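Local atomic coordinates of putative transporter (PDB entry 3LV9), a protein that is of unknown function but carries a pair of CBS domains, the part crystallised here, in a membrane-protein family whose members may bind flavin adenine dinucleotide. Residues D96-S101 and E111-E116; V56-V61 and F72-D77; T33-I38 and K64-I69. All blocks are in the same frame, centred on the assembly; numbering follows the deposited sequence. Where two conformers were deposited one is given.

Interactions 2 and 3 share the first CBS domain, and their segments alternate along the chain: 33-38, 56-61, 64-69, then 72-77. Their centres lie about 13 Å apart, interaction 2 within the three-stranded sheet 38-39, 58-62, 69-74 and interaction 3 in the loops leading into its strands 38-39 and 69-74; P60 O probably accepts a hydrogen bond from I38 N. Interaction 1 follows later in sequence, in the second CBS domain, about 17 Å (centre to centre) from interaction 2 and 18 Å from interaction 3. The two halves nevertheless meet: I97 packs on F72 and on I69, so the segment that opens interaction 1 runs against strand 69-74. The three contacts thus sample one compact tandem pair of CBS domains.

Interaction 1 (D96-S101 and E111-E116); sequences DIIYIS and ERIRKE
I98 and I113 meet obliquely, the δ-methyl of the strand residue pressed onto the flank of the helix residue rather than onto its tip. I98 CD1 comes to 3.3 Å from I113 CG1, a tight approach for two aliphatic carbons, and the same methyl also sits 4.0 Å from I113 CA, close in to the helix backbone. Behind this lies the first torsion of I98, which sets CG1 between the backbone N and the carbonyl carbon (chi1 61°). Its other branch, CG2, is directed at the side of E116, where it rests 3.9 Å from CG and only slightly farther from CB. The two branches of one isoleucine therefore touch helix residues three positions apart. E116 bends at chi2 (-70°), and the contact with I98 falls to its methylene carbons, not to its carboxylate.

Strand 98-101 and helix 106-116 are the first two elements of a beta-alpha-beta unit in the second CBS domain, completed by strand 120-124, which lies parallel to 98-101 in the sheet. The helix packs on the sheet and runs nearly antiparallel to the strand, at 166° between the short segments, with their axes 10.1 Å apart at closest approach.

Farther along the strand, I100 also points at the helix, but more lightly: its CG2 lies 4.3 Å from R112 CG. R112, modelled in two conformers, offers the aliphatic start of its chain here, and no hydrogen bond crosses between the segments. A121 of strand 120-124 touches both I98 and I113, L118 adds to the packing round I98, and I25 packs against I100.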
loop_
_atom_site.group_PDB
_atom_site.type_symbol
_atom_site.label_atom_id
_atom_site.label_comp_id
_atom_site.label_asym_id
_atom_site.label_seq_id
_atom_site.Cartn_x
_atom_site.Cartn_y
_atom_site.Cartn_z
ATOM N N ASP A 96 2.857 9.222 -13.764
ATOM C CA ASP A 96 4.196 9.045 -14.365
ATOM C C ASP A 96 5.097 8.113 -13.561
ATOM O O ASP A 96 4.949 8.003 -12.337
ATOM C CB ASP A 96 4.864 10.401 -14.585
ATOM C CG ASP A 96 4.194 11.202 -15.752
ATOM O OD1 ASP A 96 4.456 10.831 -16.933
ATOM O OD2 ASP A 96 3.405 12.180 -15.494
ATOM N N ILE A 97 5.984 7.395 -14.263
ATOM C CA ILE A 97 7.065 6.640 -13.597
ATOM C C ILE A 97 8.431 7.234 -13.986
ATOM O O ILE A 97 8.564 8.064 -14.907
ATOM C CB ILE A 97 7.087 5.083 -13.902
ATOM C CG1 ILE A 97 6.768 4.802 -15.367
ATOM C CG2 ILE A 97 6.143 4.266 -13.006
ATOM C CD1 ILE A 97 7.827 5.289 -16.306
ATOM N N ILE A 98 9.443 6.797 -13.247
ATOM C CA ILE A 98 10.839 7.029 -13.603
ATOM C C ILE A 98 11.488 5.696 -13.996
ATOM O O ILE A 98 11.017 4.619 -13.610
ATOM C CB ILE A 98 11.619 7.697 -12.436
ATOM C CG1 ILE A 98 11.624 6.828 -11.175
ATOM C CG2 ILE A 98 10.985 9.052 -12.063
ATOM C CD1 ILE A 98 12.712 7.247 -10.231
ATOM N N TYR A 99 12.569 5.779 -14.758
ATOM C CA TYR A 99 13.326 4.584 -15.162
ATOM C C TYR A 99 14.691 4.701 -14.557
ATOM O O TYR A 99 15.306 5.771 -14.610
ATOM C CB TYR A 99 13.455 4.455 -16.684
ATOM C CG TYR A 99 12.133 4.361 -17.434
ATOM C CD1 TYR A 99 11.608 3.137 -17.814
ATOM C CD2 TYR A 99 11.408 5.499 -17.753
ATOM C CE1 TYR A 99 10.412 3.055 -18.492
ATOM C CE2 TYR A 99 10.196 5.408 -18.423
ATOM C CZ TYR A 99 9.707 4.180 -18.782
ATOM O OH TYR A 99 8.503 4.088 -19.469
ATOM N N ILE A 100 15.146 3.617 -13.942
ATOM C CA ILE A 100 16.498 3.545 -13.420
ATOM C C ILE A 100 17.182 2.284 -13.935
ATOM O O ILE A 100 16.538 1.287 -14.239
ATOM C CB ILE A 100 16.515 3.545 -11.879
ATOM C CG1 ILE A 100 15.636 2.435 -11.314
ATOM C CG2 ILE A 100 15.952 4.803 -11.357
ATOM C CD1 ILE A 100 16.069 2.024 -9.954
ATOM N N SER A 101 18.497 2.342 -14.019
ATOM C CA SER A 101 19.311 1.202 -14.457
ATOM C C SER A 101 19.436 0.170 -13.363
ATOM O O SER A 101 19.499 0.519 -12.176
ATOM C CB SER A 101 20.726 1.615 -14.835
ATOM O OG SER A 101 21.497 0.446 -15.022
ATOM N N GLU A 111 17.928 8.019 -3.415
ATOM C CA GLU A 111 18.230 9.438 -3.644
ATOM C C GLU A 111 17.429 9.925 -4.841
ATOM O O GLU A 111 16.768 10.955 -4.757
ATOM C CB GLU A 111 19.744 9.669 -3.919
ATOM C CG GLU A 111 20.692 9.711 -2.682
ATOM C CD GLU A 111 22.203 9.943 -3.037
ATOM O OE1 GLU A 111 22.522 10.412 -4.170
ATOM O OE2 GLU A 111 23.076 9.669 -2.170
ATOM N N ARG A 112 17.502 9.172 -5.939
ATOM C CA ARG A 112 16.887 9.516 -7.218
ATOM C C ARG A 112 15.364 9.609 -7.108
ATOM O O ARG A 112 14.761 10.618 -7.462
ATOM C CB ARG A 112 17.284 8.437 -8.238
ATOM C CG ARG A 112 16.850 8.659 -9.669
ATOM C CD ARG A 112 17.787 9.604 -10.408
ATOM N NE ARG A 112 19.203 9.211 -10.377
ATOM C CZ ARG A 112 19.845 8.610 -11.375
ATOM N NH1 ARG A 112 19.213 8.279 -12.496
ATOM N NH2 ARG A 112 21.125 8.325 -11.240
ATOM N N ILE A 113 14.753 8.541 -6.609
ATOM C CA ILE A 113 13.298 8.446 -6.506
ATOM C C ILE A 113 12.810 9.438 -5.497
ATOM O O ILE A 113 11.751 10.031 -5.691
ATOM C CB ILE A 113 12.847 7.021 -6.095
ATOM C CG1 ILE A 113 13.191 6.016 -7.198
ATOM C CG2 ILE A 113 11.354 6.941 -5.842
ATOM C CD1 ILE A 113 12.960 4.582 -6.747
ATOM N N ARG A 114 13.581 9.643 -4.426
ATOM C CA ARG A 114 13.214 10.648 -3.457
ATOM C C ARG A 114 13.171 12.021 -4.184
ATOM O O ARG A 114 12.169 12.753 -4.063
ATOM C CB ARG A 114 14.141 10.616 -2.219
ATOM N N LYS A 115 14.203 12.327 -4.986
ATOM C CA LYS A 115 14.323 13.640 -5.677
ATOM C C LYS A 115 13.165 13.926 -6.624
ATOM O O LYS A 115 12.662 15.051 -6.659
ATOM C CB LYS A 115 15.641 13.755 -6.459
ATOM N N GLU A 116 12.739 12.896 -7.362
ATOM C CA GLU A 116 11.632 13.008 -8.337
ATOM C C GLU A 116 10.230 12.949 -7.738
ATOM O O GLU A 116 9.259 13.129 -8.468
ATOM C CB GLU A 116 11.690 11.895 -9.386
ATOM C CG GLU A 116 13.015 11.670 -10.019
ATOM C CD GLU A 116 13.446 12.779 -10.926
ATOM O OE1 GLU A 116 12.714 13.796 -11.021
ATOM O OE2 GLU A 116 14.531 12.610 -11.540
#

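Interaction 2 (V56-V61 and F72-D77)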
loop_
_atom_site.group_PDB
_atom_site.type_symbol
_atom_site.label_atom_id
_atom_site.label_comp_id
_atom_site.label_asym_id
_atom_site.label_seq_id
_atom_site.Cartn_x
_atom_site.Cartn_y
_atom_site.Cartn_z
ATOM N N VAL A 56 -1.509 -5.564 -3.845
ATOM C CA VAL A 56 -0.588 -4.525 -4.317
ATOM C C VAL A 56 -1.355 -3.248 -4.664
ATOM O O VAL A 56 -2.505 -3.323 -5.089
ATOM C CB VAL A 56 0.172 -5.128 -5.543
ATOM C CG1 VAL A 56 0.826 -4.086 -6.435
ATOM C CG2 VAL A 56 1.174 -6.188 -5.034
ATOM N N THR A 57 -0.715 -2.096 -4.514
ATOM C CA THR A 57 -1.411 -0.808 -4.555
ATOM C C THR A 57 -1.173 -0.002 -5.813
ATOM O O THR A 57 -2.026 0.815 -6.199
ATOM C CB THR A 57 -1.027 0.080 -3.318
ATOM O OG1 THR A 57 -2.037 -0.040 -2.313
ATOM C CG2 THR A 57 -0.975 1.534 -3.654
ATOM N N ARG A 58 -0.009 -0.215 -6.433
ATOM C CA ARG A 58 0.387 0.564 -7.614
ATOM C C ARG A 58 0.779 -0.373 -8.772
ATOM O O ARG A 58 1.638 -1.243 -8.618
ATOM C CB ARG A 58 1.523 1.538 -7.259
ATOM C CG ARG A 58 1.085 2.759 -6.405
ATOM C CD ARG A 58 2.260 3.705 -5.980
ATOM N NE ARG A 58 1.783 4.898 -5.265
ATOM C CZ ARG A 58 1.798 5.049 -3.941
ATOM N NH1 ARG A 58 2.297 4.102 -3.156
ATOM N NH2 ARG A 58 1.312 6.155 -3.393
ATOM N N TYR A 59 0.135 -0.204 -9.925
ATOM C CA TYR A 59 0.403 -1.080 -11.044
ATOM C C TYR A 59 0.864 -0.290 -12.235
ATOM O O TYR A 59 0.220 0.664 -12.654
ATOM C CB TYR A 59 -0.811 -1.878 -11.442
ATOM C CG TYR A 59 -1.258 -2.941 -10.458
ATOM C CD1 TYR A 59 -0.943 -4.301 -10.670
ATOM C CD2 TYR A 59 -2.028 -2.614 -9.355
ATOM C CE1 TYR A 59 -1.370 -5.301 -9.779
ATOM C CE2 TYR A 59 -2.465 -3.618 -8.436
ATOM C CZ TYR A 59 -2.136 -4.950 -8.675
ATOM O OH TYR A 59 -2.545 -5.949 -7.797
ATOM N N PRO A 60 1.969 -0.713 -12.817
ATOM C CA PRO A 60 2.330 -0.241 -14.111
ATOM C C PRO A 60 1.320 -0.631 -15.176
ATOM O O PRO A 60 0.705 -1.657 -15.063
ATOM C CB PRO A 60 3.669 -0.908 -14.368
ATOM C CG PRO A 60 3.618 -2.159 -13.584
ATOM C CD PRO A 60 2.740 -1.898 -12.408
ATOM N N VAL A 61 1.168 0.241 -16.176
ATOM C CA VAL A 61 0.331 0.049 -17.303
ATOM C C VAL A 61 1.273 -0.072 -18.524
ATOM O O VAL A 61 2.208 0.747 -18.696
ATOM C CB VAL A 61 -0.606 1.258 -17.469
ATOM C CG1 VAL A 61 -1.352 1.193 -18.760
ATOM C CG2 VAL A 61 -1.563 1.349 -16.302
ATOM N N PHE A 72 1.916 4.431 -14.481
ATOM C CA PHE A 72 1.295 3.509 -13.564
ATOM C C PHE A 72 -0.038 4.017 -13.054
ATOM O O PHE A 72 -0.419 5.172 -13.264
ATOM C CB PHE A 72 2.216 3.211 -12.401
ATOM C CG PHE A 72 2.218 4.265 -11.323
ATOM C CD1 PHE A 72 1.431 4.111 -10.204
ATOM C CD2 PHE A 72 3.076 5.361 -11.403
ATOM C CE1 PHE A 72 1.468 5.048 -9.154
ATOM C CE2 PHE A 72 3.132 6.329 -10.362
ATOM C CZ PHE A 72 2.319 6.171 -9.234
ATOM N N VAL A 73 -0.751 3.133 -12.380
ATOM C CA VAL A 73 -1.988 3.517 -11.827
ATOM C C VAL A 73 -2.042 3.021 -10.420
ATOM O O VAL A 73 -1.371 2.060 -10.067
ATOM C CB VAL A 73 -3.174 2.990 -12.654
ATOM C CG1 VAL A 73 -3.230 3.730 -13.967
ATOM C CG2 VAL A 73 -3.081 1.474 -12.868
ATOM N N HIS A 74 -2.837 3.719 -9.614
ATOM C CA HIS A 74 -3.068 3.352 -8.235
ATOM C C HIS A 74 -4.431 2.698 -8.125
ATOM O O HIS A 74 -5.419 3.148 -8.725
ATOM C CB HIS A 74 -3.030 4.602 -7.374
ATOM C CG HIS A 74 -2.989 4.326 -5.915
ATOM N ND1 HIS A 74 -3.979 3.620 -5.262
ATOM C CD2 HIS A 74 -2.073 4.658 -4.977
ATOM C CE1 HIS A 74 -3.664 3.512 -3.984
ATOM N NE2 HIS A 74 -2.506 4.124 -3.788
ATOM N N ILE A 75 -4.492 1.669 -7.304
ATOM C CA ILE A 75 -5.675 0.849 -7.147
ATOM C C ILE A 75 -6.969 1.662 -6.762
ATOM O O ILE A 75 -8.070 1.319 -7.155
ATOM C CB ILE A 75 -5.304 -0.280 -6.124
ATOM C CG1 ILE A 75 -6.127 -1.525 -6.283
ATOM C CG2 ILE A 75 -5.375 0.199 -4.657
ATOM C CD1 ILE A 75 -6.045 -2.391 -5.021
ATOM N N ARG A 76 -6.836 2.742 -5.997
ATOM C CA ARG A 76 -8.005 3.477 -5.498
ATOM C C ARG A 76 -8.692 4.224 -6.599
ATOM O O ARG A 76 -9.937 4.307 -6.659
ATOM C CB ARG A 76 -7.618 4.494 -4.435
ATOM C CG ARG A 76 -7.774 3.946 -3.075
ATOM C CD ARG A 76 -7.686 5.017 -2.024
ATOM N NE ARG A 76 -6.434 5.752 -2.056
ATOM C CZ ARG A 76 -5.333 5.461 -1.348
ATOM N NH1 ARG A 76 -4.266 6.250 -1.472
ATOM N NH2 ARG A 76 -5.273 4.406 -0.524
ATOM N N ASP A 77 -7.855 4.829 -7.420
ATOM C CA ASP A 77 -8.284 5.457 -8.645
ATOM C C ASP A 77 -9.019 4.481 -9.578
ATOM O O ASP A 77 -10.068 4.821 -10.099
ATOM C CB ASP A 77 -7.083 6.039 -9.378
ATOM C CG ASP A 77 -6.238 6.924 -8.518
ATOM O OD1 ASP A 77 -6.644 7.261 -7.394
ATOM O OD2 ASP A 77 -5.147 7.279 -8.991
#
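T57 and I75 are joined at the point where the hairpin strand 69-74 passes into helix 75-85: I75 N donates to T57 O (2.8 Å, 164° at the hydrogen), with H74 CA making a longer CH...O contact to the same oxygen. Two residues further along, past the non-hydrogen-bonded pair R58 and H74, Y59 and V73 form an antiparallel hydrogen-bonded pair. Y59 N gives to V73 O and V73 N gives to Y59 O, each at 2.7 Å, so both amides and both carbonyls are spoken for; R58 CA adds a CH...O contact to V73 O.

H74 is the N-cap of the helix, and its ND1 accepts from R76 N at 3.1 Å, an almost straight bond (177°) lying close to the ring plane. T57 CG2 sits over one face of that ring. R58, in the conformer given of two, is extended from CG to NE and runs beside F72, its CD 3.5 Å from F72 CE1, while its guanidinium stands nearly perpendicular to the H74 ring, at 85° between planes. R76 lays one face of its own guanidinium over H74 CE1 and forms a salt bridge to E137 of the second subunit, which brings the helix start to the dimer interface.

Because ND1 is used as an acceptor, it should carry no proton; with two arginines close by, H74 is probably neutral, its proton then on NE2.

Interaction 3 (T33-I38 and K64-I69). With PO4 (phosphate ion), chain B.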
loop_
_atom_site.group_PDB
_atom_site.type_symbol
_atom_site.label_atom_id
_atom_site.label_comp_id
_atom_site.label_asym_id
_atom_site.label_seq_id
_atom_site.Cartn_x
_atom_site.Cartn_y
_atom_site.Cartn_z
ATOM N N THR A 33 9.560 -11.078 -15.060
ATOM C CA THR A 33 8.622 -12.202 -15.226
ATOM C C THR A 33 7.530 -12.228 -14.173
ATOM O O THR A 33 6.397 -12.658 -14.478
ATOM C CB THR A 33 9.333 -13.623 -15.382
ATOM O OG1 THR A 33 8.368 -14.569 -15.837
ATOM C CG2 THR A 33 9.918 -14.144 -14.119
ATOM N N ASP A 34 7.843 -11.719 -12.966
ATOM C CA ASP A 34 6.885 -11.739 -11.832
ATOM C C ASP A 34 6.128 -10.431 -11.676
ATOM O O ASP A 34 5.161 -10.326 -10.927
ATOM C CB ASP A 34 7.615 -12.050 -10.549
ATOM C CG ASP A 34 8.204 -13.467 -10.547
ATOM O OD1 ASP A 34 7.513 -14.380 -11.033
ATOM O OD2 ASP A 34 9.345 -13.679 -10.076
HETATM N N MSE A 35 6.557 -9.429 -12.413
HETATM C CA MSE A 35 5.923 -8.129 -12.378
HETATM C C MSE A 35 4.532 -8.212 -13.008
HETATM O O MSE A 35 4.350 -8.821 -14.065
HETATM C CB MSE A 35 6.830 -7.139 -13.110
HETATM C CG MSE A 35 6.152 -6.020 -13.803
HETATM SE SE MSE A 35 7.473 -4.861 -14.655
HETATM C CE MSE A 35 6.312 -3.915 -15.882
ATOM N N VAL A 36 3.551 -7.621 -12.369
ATOM C CA VAL A 36 2.253 -7.532 -12.986
ATOM C C VAL A 36 1.955 -6.184 -13.613
ATOM O O VAL A 36 1.911 -5.184 -12.941
ATOM C CB VAL A 36 1.166 -7.874 -11.993
ATOM C CG1 VAL A 36 -0.161 -7.480 -12.553
ATOM C CG2 VAL A 36 1.188 -9.391 -11.699
ATOM N N CYS A 37 1.722 -6.195 -14.918
ATOM C CA CYS A 37 1.363 -5.033 -15.704
ATOM C C CYS A 37 -0.097 -5.122 -16.061
ATOM O O CYS A 37 -0.577 -6.174 -16.462
ATOM C CB CYS A 37 2.162 -5.001 -17.032
ATOM S SG CYS A 37 2.586 -3.292 -17.481
ATOM N N ILE A 38 -0.800 -4.005 -15.965
ATOM C CA ILE A 38 -2.080 -3.888 -16.558
ATOM C C ILE A 38 -1.859 -3.451 -17.993
ATOM O O ILE A 38 -1.298 -2.383 -18.215
ATOM C CB ILE A 38 -2.884 -2.810 -15.857
ATOM C CG1 ILE A 38 -3.201 -3.231 -14.415
ATOM C CG2 ILE A 38 -4.198 -2.586 -16.604
ATOM C CD1 ILE A 38 -4.128 -2.301 -13.710
ATOM N N LYS A 64 0.915 -3.397 -25.096
ATOM C CA LYS A 64 1.369 -4.577 -25.846
ATOM C C LYS A 64 2.303 -5.507 -25.078
ATOM O O LYS A 64 2.004 -6.690 -24.919
ATOM C CB LYS A 64 1.993 -4.186 -27.211
ATOM C CG LYS A 64 0.986 -3.783 -28.291
ATOM C CD LYS A 64 -0.233 -4.712 -28.317
ATOM C CE LYS A 64 -0.672 -5.120 -29.728
ATOM N NZ LYS A 64 -1.788 -6.155 -29.668
ATOM N N ASN A 65 3.442 -4.990 -24.651
ATOM C CA ASN A 65 4.434 -5.771 -23.920
ATOM C C ASN A 65 5.023 -4.991 -22.742
ATOM O O ASN A 65 4.831 -3.781 -22.601
ATOM C CB ASN A 65 5.552 -6.186 -24.857
ATOM C CG ASN A 65 6.168 -5.011 -25.531
ATOM O OD1 ASN A 65 6.917 -4.261 -24.911
ATOM N ND2 ASN A 65 5.820 -4.799 -26.791
ATOM N N LYS A 66 5.762 -5.698 -21.903
ATOM C CA LYS A 66 6.268 -5.127 -20.665
ATOM C C LYS A 66 7.437 -4.123 -20.896
ATOM O O LYS A 66 7.898 -3.501 -19.949
ATOM C CB LYS A 66 6.675 -6.258 -19.713
ATOM C CG LYS A 66 5.511 -6.883 -18.906
ATOM C CD LYS A 66 5.986 -8.086 -18.097
ATOM C CE LYS A 66 4.829 -8.789 -17.339
ATOM N NZ LYS A 66 5.231 -10.225 -16.975
ATOM N N ASP A 67 7.892 -3.960 -22.144
ATOM C CA ASP A 67 8.957 -2.975 -22.466
ATOM C C ASP A 67 8.425 -1.619 -22.918
ATOM O O ASP A 67 9.195 -0.665 -23.128
ATOM C CB ASP A 67 9.834 -3.493 -23.598
ATOM C CG ASP A 67 10.597 -4.688 -23.216
ATOM O OD1 ASP A 67 10.807 -4.900 -22.000
ATOM O OD2 ASP A 67 11.010 -5.395 -24.142
ATOM N N ASP A 68 7.110 -1.554 -23.104
ATOM C CA ASP A 68 6.450 -0.296 -23.437
ATOM C C ASP A 68 5.569 0.118 -22.282
ATOM O O ASP A 68 4.392 -0.060 -22.334
ATOM C CB ASP A 68 5.660 -0.432 -24.747
ATOM C CG ASP A 68 5.134 0.927 -25.268
ATOM O OD1 ASP A 68 5.458 1.980 -24.640
ATOM O OD2 ASP A 68 4.400 0.931 -26.294
ATOM N N ILE A 69 6.182 0.642 -21.230
ATOM C CA ILE A 69 5.442 1.153 -20.084
ATOM C C ILE A 69 4.903 2.549 -20.362
ATOM O O ILE A 69 5.654 3.437 -20.736
ATOM C CB ILE A 69 6.313 1.288 -18.838
ATOM C CG1 ILE A 69 6.975 -0.042 -18.497
ATOM C CG2 ILE A 69 5.473 1.791 -17.657
ATOM C CD1 ILE A 69 6.054 -1.131 -18.317
HETATM P P PO4 B . 2.194 -11.339 -18.982
HETATM O O1 PO4 B . 2.486 -12.777 -19.349
HETATM O O2 PO4 B . 3.126 -10.473 -19.785
HETATM O O3 PO4 B . 0.794 -10.912 -19.342
HETATM O O4 PO4 B . 2.411 -11.217 -17.492
#
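M35 and C37, in the irregular connection that leads into strand 38-39, pass K66 in a type I beta turn from N65 to D68, with C37 CA and K66 CA 7.0 Å apart. The turn is closed by D68 N to N65 O, and N65 OD1 accepts from D67 N at 2.9 Å, in the carbonyl plane on a lone pair, which makes an Asx turn as well.

K66 reaches across to the other segment. With CG anti to the carbonyl carbon (chi1 -82°) near C37 CB, the extended chain beyond it carries CE to 3.3 Å from M35 O. NZ gives that same carbonyl only a weak hydrogen bond, and it also donates to R32 O and to O4 of a phosphate ion, 3.0 Å away. The phosphate, probably brought by the crystallisation liquor, is also hydrogen-bonded to Y39 OH.

On the apolar side, the selenomethionine M35 and I69 reach toward each other tip to tip, CE to CD1 at 3.7 Å. I69 CD1 also lies 4.2 Å from C37 SG, next to the disulfide that ties C37 to C62.

That disulfide joins the connection to strand 58-62, where M35 also rests on P60, while V36 turns to I50 of helix 44-53. Towards the second CBS domain, M35 touches T130 and V133 of strand 130-135, and the turn is bonded to the same strand through K66 O to T130 OG1 and D67 OD1 to T130 N.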